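Local coordinates for protein beta-xylosidase (Uncultured organism, PDB 4MLG) that probably hydrolyses xylose residues from the non-reducing ends of xylan-derived chains, using a family 43 beta-propeller fold, at residues S276-K281 / Y285-D290; R163-L168 / A196-D201. All blocks are in the same frame, centred on the assembly; numbering follows the deposited sequence.

Interaction 1: residues S276-K281 / Y285-D290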
# COMPACT_ATOMS: atom_id res chain seq x y z
N SER A 276 27.15 -6.00 5.69
CA SER A 276 26.72 -7.39 5.77
C SER A 276 27.89 -8.23 6.28
O SER A 276 29.01 -8.11 5.78
CB SER A 276 26.26 -7.91 4.41
OG SER A 276 27.33 -7.94 3.48
N ILE A 277 27.63 -9.07 7.28
CA ILE A 277 28.68 -9.88 7.89
C ILE A 277 28.54 -11.36 7.50
O ILE A 277 27.46 -11.94 7.60
CB ILE A 277 28.65 -9.76 9.43
CG1 ILE A 277 28.69 -8.29 9.84
CG2 ILE A 277 29.81 -10.52 10.04
CD1 ILE A 277 28.66 -8.06 11.33
N VAL A 278 29.65 -11.95 7.06
CA VAL A 278 29.64 -13.33 6.59
C VAL A 278 31.01 -13.98 6.78
O VAL A 278 32.04 -13.31 6.71
CB VAL A 278 29.21 -13.41 5.10
CG1 VAL A 278 30.24 -12.73 4.21
CG2 VAL A 278 28.99 -14.85 4.67
N GLU A 279 31.02 -15.28 7.05
CA GLU A 279 32.27 -16.03 7.19
C GLU A 279 32.64 -16.69 5.87
O GLU A 279 31.81 -17.35 5.24
CB GLU A 279 32.14 -17.09 8.29
CG GLU A 279 33.40 -17.91 8.52
CD GLU A 279 33.21 -19.00 9.55
OE1 GLU A 279 32.05 -19.42 9.77
OE2 GLU A 279 34.21 -19.44 10.15
N PHE A 280 33.88 -16.51 5.44
CA PHE A 280 34.36 -17.12 4.21
C PHE A 280 35.79 -17.63 4.37
O PHE A 280 36.70 -16.86 4.66
CB PHE A 280 34.26 -16.14 3.04
CG PHE A 280 34.48 -16.77 1.69
CD1 PHE A 280 33.46 -17.47 1.07
CD2 PHE A 280 35.70 -16.66 1.04
CE1 PHE A 280 33.65 -18.05 -0.17
CE2 PHE A 280 35.90 -17.24 -0.20
CZ PHE A 280 34.87 -17.93 -0.81
N LYS A 281 35.96 -18.94 4.18
CA LYS A 281 37.26 -19.60 4.31
C LYS A 281 37.92 -19.39 5.68
O LYS A 281 39.11 -19.09 5.76
CB LYS A 281 38.21 -19.18 3.18
CG LYS A 281 37.78 -19.68 1.81
CD LYS A 281 38.79 -19.29 0.74
CE LYS A 281 38.42 -19.88 -0.61
NZ LYS A 281 39.37 -19.47 -1.68
N TYR A 285 34.30 -11.33 7.44
CA TYR A 285 34.49 -10.09 6.70
C TYR A 285 33.32 -9.13 6.89
O TYR A 285 32.17 -9.55 7.01
CB TYR A 285 34.68 -10.39 5.21
CG TYR A 285 35.90 -11.23 4.91
CD1 TYR A 285 37.14 -10.65 4.68
CD2 TYR A 285 35.81 -12.62 4.85
CE1 TYR A 285 38.25 -11.42 4.41
CE2 TYR A 285 36.92 -13.40 4.58
CZ TYR A 285 38.14 -12.79 4.36
OH TYR A 285 39.25 -13.56 4.09
N LEU A 286 33.63 -7.83 6.92
CA LEU A 286 32.60 -6.81 7.01
C LEU A 286 32.50 -6.05 5.69
O LEU A 286 33.20 -5.05 5.49
CB LEU A 286 32.89 -5.84 8.15
CG LEU A 286 31.89 -4.69 8.35
CD1 LEU A 286 30.55 -5.23 8.83
CD2 LEU A 286 32.43 -3.64 9.31
N PHE A 287 31.65 -6.52 4.79
CA PHE A 287 31.41 -5.83 3.54
C PHE A 287 30.63 -4.55 3.82
O PHE A 287 29.64 -4.57 4.54
CB PHE A 287 30.63 -6.71 2.56
CG PHE A 287 31.39 -7.92 2.09
CD1 PHE A 287 32.08 -7.89 0.89
CD2 PHE A 287 31.41 -9.08 2.84
CE1 PHE A 287 32.78 -8.99 0.45
CE2 PHE A 287 32.11 -10.19 2.41
CZ PHE A 287 32.80 -10.14 1.21
N HIS A 288 31.09 -3.43 3.25
CA HIS A 288 30.43 -2.15 3.45
C HIS A 288 30.77 -1.19 2.31
O HIS A 288 31.20 -1.63 1.24
CB HIS A 288 30.81 -1.54 4.80
CG HIS A 288 32.29 -1.36 4.99
ND1 HIS A 288 33.15 -2.43 5.16
CD2 HIS A 288 33.05 -0.25 5.06
CE1 HIS A 288 34.38 -1.98 5.32
NE2 HIS A 288 34.35 -0.66 5.26
N HIS A 289 30.58 0.11 2.53
CA HIS A 289 30.90 1.10 1.50
C HIS A 289 31.27 2.47 2.06
O HIS A 289 30.93 2.80 3.20
CB HIS A 289 29.75 1.24 0.50
CG HIS A 289 28.47 1.76 1.09
ND1 HIS A 289 27.27 1.11 0.95
CD2 HIS A 289 28.22 2.88 1.82
CE1 HIS A 289 26.32 1.80 1.57
NE2 HIS A 289 26.87 2.88 2.10
N ASP A 290 31.96 3.26 1.25
CA ASP A 290 32.17 4.67 1.53
C ASP A 290 32.24 5.47 0.23
O ASP A 290 32.24 4.89 -0.86
CB ASP A 290 33.41 4.91 2.41
CG ASP A 290 34.67 4.29 1.83
OD1 ASP A 290 34.74 4.06 0.60
OD2 ASP A 290 35.61 4.04 2.61
O HOH W 1 38.65 -15.94 2.63
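Ser276 and Phe287 face each other as an antiparallel hydrogen-bonded pair and show how a tight hairpin divides work between backbone and side chains. Ser276 N donates to Phe287 O (3.1 Å), and Phe287 N returns a bond to Ser276 O. At the next hydrogen-bonded pair, Tyr285 N meets Val278 O nearly head-on (C=O...N 161°), while Val278 N to Tyr285 O is weak.

Apolar contacts fall on both faces. Ile277 CG1 reaches Leu286 CD1 at 3.7 Å, the two chains crossing at a slant. On the other face Val278 CG1 meets Phe287 CE2 at 3.6 Å; chi1 of 65° sets this methyl between the valine's backbone N and carbonyl carbon. The Phe287 ring turns an edge to Ser276 O and packs further on Leu25 and Ile27.

Polar ends find partners too. A water bridges Phe280 O and Tyr285 OH, Ser276 OG bonds to Pro16 O, and His288 ND1 holds Leu286 O within its own strand (2.6 Å).

This is an antiparallel beta-hairpin forming two strands of a propeller blade; its Ser276 side chain is about 6 Å from the central calcium, whose ligands include His274.

Interaction 2: residues R163-L168 / A196-D201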
# COMPACT_ATOMS: atom_id res chain seq x y z
N ARG A 163 2.42 1.93 12.80
CA ARG A 163 2.43 1.44 14.17
C ARG A 163 1.75 0.07 14.18
O ARG A 163 0.59 -0.05 13.80
CB ARG A 163 1.71 2.39 15.12
CG ARG A 163 2.51 3.64 15.49
CD ARG A 163 3.90 3.27 16.00
NE ARG A 163 4.62 4.43 16.52
CZ ARG A 163 5.29 5.30 15.77
NH1 ARG A 163 5.33 5.15 14.45
NH2 ARG A 163 5.92 6.32 16.34
N ASN A 164 2.49 -0.94 14.62
CA ASN A 164 2.02 -2.32 14.62
C ASN A 164 1.55 -2.77 13.24
O ASN A 164 0.44 -3.27 13.08
CB ASN A 164 0.91 -2.52 15.66
CG ASN A 164 1.37 -2.17 17.07
OD1 ASN A 164 0.72 -1.38 17.76
ND2 ASN A 164 2.49 -2.74 17.49
N ASN A 165 2.41 -2.55 12.25
CA ASN A 165 2.16 -2.92 10.85
C ASN A 165 1.01 -2.15 10.18
O ASN A 165 0.72 -2.37 9.01
CB ASN A 165 1.94 -4.43 10.72
CG ASN A 165 3.05 -5.24 11.36
OD1 ASN A 165 4.23 -4.89 11.27
ND2 ASN A 165 2.68 -6.34 12.01
N LYS A 166 0.37 -1.25 10.93
CA LYS A 166 -0.75 -0.48 10.40
C LYS A 166 -0.35 0.97 10.14
O LYS A 166 0.15 1.65 11.03
CB LYS A 166 -1.94 -0.53 11.37
CG LYS A 166 -2.35 -1.93 11.78
CD LYS A 166 -2.64 -2.81 10.57
CE LYS A 166 -2.96 -4.23 10.99
NZ LYS A 166 -3.19 -5.11 9.81
N ALA A 167 -0.59 1.43 8.92
CA ALA A 167 -0.23 2.79 8.53
C ALA A 167 -0.98 3.84 9.35
O ALA A 167 -2.16 3.67 9.65
CB ALA A 167 -0.49 3.00 7.04
N LEU A 168 -0.29 4.91 9.70
CA LEU A 168 -0.90 6.00 10.44
C LEU A 168 -1.47 7.04 9.48
O LEU A 168 -1.02 7.16 8.34
CB LEU A 168 0.13 6.67 11.36
CG LEU A 168 0.66 5.84 12.54
CD1 LEU A 168 1.81 6.56 13.22
CD2 LEU A 168 -0.46 5.57 13.53
N ALA A 196 4.41 -15.63 6.97
CA ALA A 196 3.72 -16.73 7.62
C ALA A 196 2.94 -16.22 8.83
O ALA A 196 2.05 -16.90 9.34
CB ALA A 196 4.70 -17.81 8.04
N GLU A 197 3.28 -15.02 9.28
CA GLU A 197 2.67 -14.43 10.46
C GLU A 197 2.71 -12.91 10.35
O GLU A 197 3.16 -12.36 9.34
CB GLU A 197 3.41 -14.87 11.72
CG GLU A 197 4.86 -14.41 11.75
CD GLU A 197 5.57 -14.78 13.03
OE1 GLU A 197 4.96 -15.47 13.88
OE2 GLU A 197 6.75 -14.39 13.19
N GLU A 198 2.25 -12.23 11.40
CA GLU A 198 2.35 -10.78 11.45
C GLU A 198 3.71 -10.36 11.99
O GLU A 198 4.19 -10.92 12.98
CB GLU A 198 1.24 -10.19 12.34
CG GLU A 198 -0.16 -10.34 11.79
CD GLU A 198 -1.14 -9.39 12.45
OE1 GLU A 198 -0.85 -8.18 12.51
OE2 GLU A 198 -2.20 -9.86 12.91
N PRO A 199 4.34 -9.38 11.33
CA PRO A 199 5.62 -8.82 11.79
C PRO A 199 5.49 -8.23 13.19
O PRO A 199 4.40 -7.82 13.59
CB PRO A 199 5.90 -7.72 10.77
CG PRO A 199 5.17 -8.14 9.54
CD PRO A 199 3.92 -8.80 10.04
N ARG A 200 6.60 -8.18 13.92
CA ARG A 200 6.59 -7.66 15.28
C ARG A 200 7.89 -6.94 15.60
O ARG A 200 8.89 -7.09 14.89
CB ARG A 200 6.33 -8.78 16.29
CG ARG A 200 7.13 -10.04 16.03
CD ARG A 200 6.74 -11.15 17.00
NE ARG A 200 6.44 -12.40 16.31
CZ ARG A 200 6.14 -13.54 16.92
NH1 ARG A 200 6.11 -13.60 18.24
NH2 ARG A 200 5.88 -14.63 16.21
N ASP A 201 7.87 -6.15 16.68
CA ASP A 201 9.06 -5.42 17.11
C ASP A 201 10.20 -6.36 17.48
O ASP A 201 10.02 -7.31 18.25
CB ASP A 201 8.73 -4.53 18.31
CG ASP A 201 7.91 -3.31 17.93
OD1 ASP A 201 8.05 -2.83 16.78
OD2 ASP A 201 7.14 -2.82 18.77
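The Asn165 amide meets Pro199 in two ways: through an N-H bond lying in its plane and by the pyrrolidine carbons coming obliquely from one side. In the first, ND2 gives a nearly straight hydrogen bond to Pro199 O (2.8 Å, 167°); seen from the carbonyl, the donor is tilted 34° out of plane. CB, CG and CD of the pyrrolidine ring are all displaced to the same side of that amide, CD standing 3.4 Å from ND2 and CB 3.3 Å from OD1. OD1 itself bonds to Tyr133 OH, so both ends of the amide are engaged and its rotation is fixed. A second flat group, the Arg200 guanidinium, receives the Glu197 carboxylate at its edge: Arg200 NH2 donates to Glu197 OE1 at 2.6 Å, and also to OE2, in a salt bridge.

Asn164 and Asn165 are the central pair of a type I' turn from Arg163 to Lys166, the two-residue loop of a beta-hairpin between strands 162-163 and 166-167. Here chi1 of -52° places CG of Asn165 anti to its carbonyl carbon, and the amide extends out of the turn to Pro199. A leucine in place of Asn165 would probably leave Pro199 O and Tyr133 OH without their amide mates. Glu198 OE1 stays 4.0 Å from Asn165 ND2, too far for a hydrogen bond. Lys166 NZ bonds to Gln104 O of the second subunit, and Asn165 O accepts from Asn105 ND2 of that same neighbouring chain.

Followed from the N terminus, the chain first lays down strand 5-6, which later borders the sheet containing interaction 1. Interaction 2 comes next: it closes a loop of 27 residues between 163-168 and 196-201; the loop carries strand 184-188, which pairs antiparallel with strand 200-205. The contact so ties a peripheral hairpin tip at the subunit interface to the loop leading into strand 200-205. Interaction 1 opens only after that and spans only three intervening residues, the connection of the hairpin between strands 276-280 and 283-290. The two are therefore in series, neither nested nor crossed. The centres of interactions 1 and 2 lie about 30 Å apart, on opposite sides of the chain's centre. Interaction 1 belongs to the blade where early and late strands meet, consistent with the ring closure of beta-propellers.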